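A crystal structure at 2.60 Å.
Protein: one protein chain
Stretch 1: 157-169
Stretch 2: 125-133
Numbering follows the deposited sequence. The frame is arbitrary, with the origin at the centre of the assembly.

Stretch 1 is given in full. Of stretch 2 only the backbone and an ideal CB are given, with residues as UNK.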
ATOM      1  N   MET A 157      21.758  -2.268  34.855  1.00 64.00           N
ATOM      2  CA  MET A 157      21.185  -3.581  35.130  1.00 58.81           C
ATOM      3  C   MET A 157      20.821  -4.279  33.799  1.00 54.95           C
ATOM      4  O   MET A 157      21.339  -5.355  33.489  1.00 55.06           O
ATOM      5  CB  MET A 157      19.952  -3.398  36.021  1.00 59.06           C
ATOM      6  CG  MET A 157      19.262  -4.670  36.440  1.00 60.04           C
ATOM      7  SD  MET A 157      18.284  -4.386  37.928  1.00 62.88           S
ATOM      8  CE  MET A 157      16.635  -4.092  37.250  1.00 61.82           C
ATOM      9  N   PHE A 158      19.939  -3.663  33.012  1.00 47.85           N
ATOM     10  CA  PHE A 158      19.553  -4.219  31.717  1.00 37.97           C
ATOM     11  C   PHE A 158      19.683  -3.097  30.684  1.00 34.56           C
ATOM     12  O   PHE A 158      18.933  -2.119  30.731  1.00 35.07           O
ATOM     13  CB  PHE A 158      18.112  -4.722  31.760  1.00 32.08           C
ATOM     14  CG  PHE A 158      17.862  -5.898  30.865  1.00 28.26           C
ATOM     15  CD1 PHE A 158      18.062  -7.196  31.329  1.00 26.35           C
ATOM     16  CD2 PHE A 158      17.451  -5.717  29.548  1.00 24.40           C
ATOM     17  CE1 PHE A 158      17.858  -8.297  30.496  1.00 23.02           C
ATOM     18  CE2 PHE A 158      17.246  -6.814  28.709  1.00 22.08           C
ATOM     19  CZ  PHE A 158      17.450  -8.106  29.187  1.00 19.74           C
ATOM     20  N   ASP A 159      20.622  -3.231  29.750  1.00 31.58           N
ATOM     21  CA  ASP A 159      20.827  -2.174  28.754  1.00 30.78           C
ATOM     22  C   ASP A 159      20.151  -2.386  27.416  1.00 26.52           C
ATOM     23  O   ASP A 159      19.866  -3.514  27.006  1.00 24.53           O
ATOM     24  CB  ASP A 159      22.317  -1.956  28.472  1.00 36.31           C
ATOM     25  CG  ASP A 159      23.161  -2.007  29.714  1.00 40.03           C
ATOM     26  OD1 ASP A 159      23.512  -3.131  30.153  1.00 43.89           O
ATOM     27  OD2 ASP A 159      23.461  -0.921  30.250  1.00 41.56           O
ATOM     28  N   ALA A 160      19.909  -1.281  26.726  1.00 20.08           N
ATOM     29  CA  ALA A 160      19.302  -1.347  25.416  1.00 18.06           C
ATOM     30  C   ALA A 160      20.393  -1.753  24.425  1.00 17.55           C
ATOM     31  O   ALA A 160      21.582  -1.558  24.683  1.00 18.34           O
ATOM     32  CB  ALA A 160      18.736  -0.003  25.046  1.00 13.71           C
ATOM     33  N   VAL A 161      19.990  -2.334  23.301  1.00 16.34           N
ATOM     34  CA  VAL A 161      20.953  -2.726  22.278  1.00 15.13           C
ATOM     35  C   VAL A 161      20.868  -1.761  21.100  1.00 15.25           C
ATOM     36  O   VAL A 161      19.851  -1.092  20.903  1.00 17.62           O
ATOM     37  CB  VAL A 161      20.677  -4.147  21.761  1.00 13.08           C
ATOM     38  CG1 VAL A 161      21.035  -5.157  22.811  1.00 11.25           C
ATOM     39  CG2 VAL A 161      19.210  -4.289  21.394  1.00 11.54           C
ATOM     40  N   SER A 162      21.935  -1.663  20.325  1.00 12.53           N
ATOM     41  CA  SER A 162      21.894  -0.792  19.160  1.00 13.34           C
ATOM     42  C   SER A 162      21.321  -1.629  18.022  1.00 14.72           C
ATOM     43  O   SER A 162      21.129  -2.836  18.175  1.00 16.71           O
ATOM     44  CB  SER A 162      23.292  -0.322  18.794  1.00 10.69           C
ATOM     45  OG  SER A 162      24.133  -1.421  18.512  1.00 11.84           O
ATOM     46  N   ASP A 163      21.051  -1.010  16.879  1.00 15.01           N
ATOM     47  CA  ASP A 163      20.495  -1.772  15.766  1.00 13.78           C
ATOM     48  C   ASP A 163      21.403  -2.935  15.360  1.00 14.40           C
ATOM     49  O   ASP A 163      20.925  -4.015  15.043  1.00 16.80           O
ATOM     50  CB  ASP A 163      20.200  -0.851  14.577  1.00  9.60           C
ATOM     51  CG  ASP A 163      19.219   0.259  14.936  1.00  8.00           C
ATOM     52  OD1 ASP A 163      18.392   0.034  15.831  1.00  7.26           O
ATOM     53  OD2 ASP A 163      19.257   1.354  14.334  1.00 12.68           O
ATOM     54  N   GLY A 164      22.712  -2.730  15.406  1.00 14.70           N
ATOM     55  CA  GLY A 164      23.646  -3.784  15.043  1.00 13.75           C
ATOM     56  C   GLY A 164      23.593  -4.931  16.033  1.00 13.64           C
ATOM     57  O   GLY A 164      23.553  -6.105  15.651  1.00 12.94           O
ATOM     58  N   GLU A 165      23.580  -4.606  17.318  1.00 12.91           N
ATOM     59  CA  GLU A 165      23.529  -5.651  18.335  1.00 14.26           C
ATOM     60  C   GLU A 165      22.190  -6.369  18.235  1.00 12.80           C
ATOM     61  O   GLU A 165      22.120  -7.598  18.315  1.00 12.04           O
ATOM     62  CB  GLU A 165      23.710  -5.040  19.727  1.00 16.84           C
ATOM     63  CG  GLU A 165      24.802  -3.996  19.762  1.00 22.66           C
ATOM     64  CD  GLU A 165      25.168  -3.571  21.154  1.00 26.41           C
ATOM     65  OE1 GLU A 165      25.926  -4.313  21.808  1.00 33.26           O
ATOM     66  OE2 GLU A 165      24.697  -2.500  21.596  1.00 27.77           O
ATOM     67  N   LEU A 166      21.127  -5.587  18.055  1.00 12.17           N
ATOM     68  CA  LEU A 166      19.790  -6.143  17.917  1.00 11.63           C
ATOM     69  C   LEU A 166      19.747  -7.065  16.698  1.00 12.27           C
ATOM     70  O   LEU A 166      19.159  -8.145  16.742  1.00 11.01           O
ATOM     71  CB  LEU A 166      18.760  -5.027  17.753  1.00 10.91           C
ATOM     72  CG  LEU A 166      17.301  -5.494  17.636  1.00 10.87           C
ATOM     73  CD1 LEU A 166      16.905  -6.308  18.863  1.00  7.61           C
ATOM     74  CD2 LEU A 166      16.403  -4.294  17.491  1.00  9.91           C
ATOM     75  N   PHE A 167      20.379  -6.643  15.608  1.00 12.04           N
ATOM     76  CA  PHE A 167      20.405  -7.460  14.405  1.00 12.00           C
ATOM     77  C   PHE A 167      21.140  -8.776  14.626  1.00 13.23           C
ATOM     78  O   PHE A 167      20.701  -9.825  14.150  1.00 11.64           O
ATOM     79  CB  PHE A 167      21.064  -6.711  13.257  1.00 11.44           C
ATOM     80  CG  PHE A 167      21.067  -7.478  11.977  1.00 12.16           C
ATOM     81  CD1 PHE A 167      19.874  -7.742  11.310  1.00 14.24           C
ATOM     82  CD2 PHE A 167      22.251  -7.972  11.453  1.00 10.15           C
ATOM     83  CE1 PHE A 167      19.857  -8.490  10.138  1.00 13.13           C
ATOM     84  CE2 PHE A 167      22.251  -8.721  10.283  1.00 13.30           C
ATOM     85  CZ  PHE A 167      21.049  -8.980   9.623  1.00 14.60           C
ATOM     86  N   GLU A 168      22.259  -8.729  15.346  1.00 15.78           N
ATOM     87  CA  GLU A 168      23.023  -9.952  15.603  1.00 18.72           C
ATOM     88  C   GLU A 168      22.218 -10.898  16.484  1.00 18.79           C
ATOM     89  O   GLU A 168      22.289 -12.121  16.334  1.00 20.32           O
ATOM     90  CB  GLU A 168      24.358  -9.633  16.273  1.00 20.06           C
ATOM     91  CG  GLU A 168      25.288  -8.829  15.394  1.00 26.53           C
ATOM     92  CD  GLU A 168      26.683  -8.710  15.971  1.00 31.41           C
ATOM     93  OE1 GLU A 168      26.817  -8.332  17.165  1.00 30.52           O
ATOM     94  OE2 GLU A 168      27.642  -8.990  15.214  1.00 33.52           O
ATOM     95  N   ILE A 169      21.448 -10.323  17.405  1.00 17.34           N
ATOM     96  CA  ILE A 169      20.623 -11.120  18.295  1.00 13.17           C
ATOM     97  C   ILE A 169      19.540 -11.796  17.469  1.00 11.88           C
ATOM     98  O   ILE A 169      19.262 -12.972  17.668  1.00  8.80           O
ATOM     99  CB  ILE A 169      19.999 -10.244  19.388  1.00 14.18           C
ATOM    100  CG1 ILE A 169      21.106  -9.727  20.303  1.00 12.44           C
ATOM    101  CG2 ILE A 169      18.946 -11.029  20.171  1.00 11.12           C
ATOM    102  CD1 ILE A 169      20.617  -8.791  21.404  1.00 16.17           C
ATOM    103  N   UNK A 125      15.455 -15.453  28.572  1.00 15.03           N
ATOM    104  CA  UNK A 125      16.858 -15.209  28.797  1.00 13.94           C
ATOM    105  C   UNK A 125      16.948 -13.760  28.352  1.00 15.78           C
ATOM    106  O   UNK A 125      16.007 -13.238  27.748  1.00 17.20           O
ATOM    107  CB  UNK A 125      17.792 -16.161  28.047  1.00 13.94           C
ATOM    108  N   UNK A 126      18.047 -13.090  28.646  1.00 14.99           N
ATOM    109  CA  UNK A 126      18.161 -11.713  28.222  1.00 12.27           C
ATOM    110  C   UNK A 126      19.131 -11.575  27.066  1.00 12.25           C
ATOM    111  O   UNK A 126      20.114 -12.310  26.959  1.00 12.19           O
ATOM    112  CB  UNK A 126      18.601 -10.830  29.392  1.00 12.27           C
ATOM    113  N   UNK A 127      18.838 -10.633  26.185  1.00 11.75           N
ATOM    114  CA  UNK A 127      19.705 -10.385  25.058  1.00 11.64           C
ATOM    115  C   UNK A 127      20.160  -8.955  25.225  1.00 14.30           C
ATOM    116  O   UNK A 127      19.443  -8.019  24.860  1.00 16.21           O
ATOM    117  CB  UNK A 127      19.011 -10.626  23.716  1.00 11.64           C
ATOM    118  N   UNK A 128      21.341  -8.780  25.809  1.00 15.28           N
ATOM    119  CA  UNK A 128      21.902  -7.447  26.037  1.00 14.68           C
ATOM    120  C   UNK A 128      23.232  -7.291  25.309  1.00 13.91           C
ATOM    121  O   UNK A 128      23.804  -8.269  24.813  1.00 12.10           O
ATOM    122  CB  UNK A 128      22.087  -7.190  27.534  1.00 14.68           C
ATOM    123  N   UNK A 129      23.750  -6.061  25.229  1.00 15.54           N
ATOM    124  CA  UNK A 129      25.020  -5.924  24.518  1.00 16.63           C
ATOM    125  C   UNK A 129      26.144  -6.750  25.128  1.00 19.34           C
ATOM    126  O   UNK A 129      26.344  -6.756  26.350  1.00 18.21           O
ATOM    127  CB  UNK A 129      25.436  -4.452  24.485  1.00 16.63           C
ATOM    128  N   UNK A 130      26.826  -7.490  24.254  1.00 19.84           N
ATOM    129  CA  UNK A 130      27.946  -8.309  24.656  1.00 17.64           C
ATOM    130  C   UNK A 130      27.705  -9.705  25.180  1.00 20.54           C
ATOM    131  O   UNK A 130      28.675 -10.378  25.525  1.00 23.95           O
ATOM    132  CB  UNK A 130      28.713  -7.544  25.736  1.00 17.64           C
ATOM    133  N   UNK A 131      26.463 -10.176  25.251  1.00 20.35           N
ATOM    134  CA  UNK A 131      26.256 -11.525  25.779  1.00 19.30           C
ATOM    135  C   UNK A 131      25.795 -12.508  24.722  1.00 20.04           C
ATOM    136  O   UNK A 131      25.292 -13.587  25.032  1.00 18.61           O
ATOM    137  CB  UNK A 131      25.234 -11.490  26.917  1.00 19.30           C
ATOM    138  N   UNK A 132      26.015 -12.143  23.467  1.00 21.69           N
ATOM    139  CA  UNK A 132      25.593 -12.965  22.340  1.00 23.97           C
ATOM    140  C   UNK A 132      25.775 -14.483  22.494  1.00 25.63           C
ATOM    141  O   UNK A 132      24.849 -15.255  22.251  1.00 27.57           O
ATOM    142  CB  UNK A 132      26.361 -12.508  21.098  1.00 23.97           C
ATOM    143  N   UNK A 133      26.964 -14.935  22.906  1.00 27.56           N
ATOM    144  CA  UNK A 133      27.178 -16.380  23.063  1.00 26.51           C
ATOM    145  C   UNK A 133      26.408 -17.065  24.184  1.00 25.71           C
ATOM    146  O   UNK A 133      26.291 -18.289  24.189  1.00 26.41           O
ATOM    147  CB  UNK A 133      28.670 -16.632  23.291  1.00 26.51           C
TER

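Position 125 has an extended backbone, and an ideal CB there would find nothing of the facing stretch within reach. Stretch 1 therefore sets no demand, and many residues would suit; the deposited one is G125.

At position 126 the CA-to-CB bond points toward stretch 1, straight at the ring of F158. An ideal CB would lie 2.9 Å from F158 CE1, a clash, so only glycine fits this backbone. G126 is found, and its CA packs at the edge of the ring, 3.8 Å from F158 CZ.

Position 127 is less strict. Its CB direction is sideways, but the ideal CB would come within 3.4 Å of I169 CD1, which is tight; glycine or perhaps alanine would be accepted. It is G127, whose O lies 3.7 Å from I169 CD1 and also receives a hydrogen bond from a water that donates to D159 O as well, bridging the two stretches.

Position 128 points sideways, with its ideal CB 4.3 Å from D159 O and 5.0 Å from F158 CE2. The space beside the aromatic ring favours a medium apolar side chain such as valine, isoleucine or leucine. V128, in the m rotamer, sets CG1 over one face of the F158 ring, 3.6 Å from V128 CG1 to the ring centroid and 14° off the normal, a CH-pi contact.

At position 129, phi of -59° and psi of 131° suit the second residue of a type II turn, where proline is common. The nearby V161 CG1 favours an apolar residue. P129 packs its CD 3.8 Å from V161 CG1 and 3.8 Å from A160 O.

Position 130 has a positive phi of 85°, and its CB would be jammed against the preceding carbonyl oxygen. This calls for glycine, and G130 completes the central pair of the turn.

Position 131 closes the turn without touching stretch 1, so its preference comes from its own loop, where a polar side chain could bind backbone groups. N131 does so: its OD1 accepts from V128 N at 3.0 Å, and its ND2 donates to G126 O at 2.9 Å.

The CB of position 132 points sideways and is remote from stretch 1, but a longer apolar chain, leucine or methionine, could reach the helix. L132 does, placing CD2 3.9 Å from E168 CB and CD1 4.2 Å from I169 CG1.

Position 133 is out of reach, and many residues would suit; P133 makes no contact.

Stretch 2 (125-133) GGGVPGNLP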
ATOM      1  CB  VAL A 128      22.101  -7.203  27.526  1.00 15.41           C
ATOM      2  CG1 VAL A 128      20.739  -7.093  28.215  1.00 11.79           C
ATOM      3  CG2 VAL A 128      22.907  -8.350  28.121  1.00 11.02           C
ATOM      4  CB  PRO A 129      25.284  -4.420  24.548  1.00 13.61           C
ATOM      5  CG  PRO A 129      24.569  -3.951  25.743  1.00 16.32           C
ATOM      6  CD  PRO A 129      23.304  -4.771  25.781  1.00 18.43           C
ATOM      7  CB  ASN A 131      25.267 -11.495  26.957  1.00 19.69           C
ATOM      8  CG  ASN A 131      23.814 -11.557  26.526  1.00 16.79           C
ATOM      9  OD1 ASN A 131      23.405 -10.877  25.594  1.00 15.65           O
ATOM     10  ND2 ASN A 131      23.022 -12.364  27.228  1.00 14.23           N
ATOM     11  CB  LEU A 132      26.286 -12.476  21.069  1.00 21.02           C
ATOM     12  CG  LEU A 132      25.606 -12.869  19.765  1.00 18.97           C
ATOM     13  CD1 LEU A 132      24.132 -12.551  19.834  1.00 20.57           C
ATOM     14  CD2 LEU A 132      26.238 -12.096  18.633  1.00 21.81           C
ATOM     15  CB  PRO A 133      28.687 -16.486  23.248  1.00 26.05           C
ATOM     16  CG  PRO A 133      29.038 -15.181  23.886  1.00 28.64           C
ATOM     17  CD  PRO A 133      28.220 -14.192  23.100  1.00 26.87           C
TER
HETATM   18  O   HOH W   1      18.541  -5.559  25.548  1.00 21.29           O
HETATM   19  O   HOH W   2      25.076  -5.144  29.149  1.00 30.07           O
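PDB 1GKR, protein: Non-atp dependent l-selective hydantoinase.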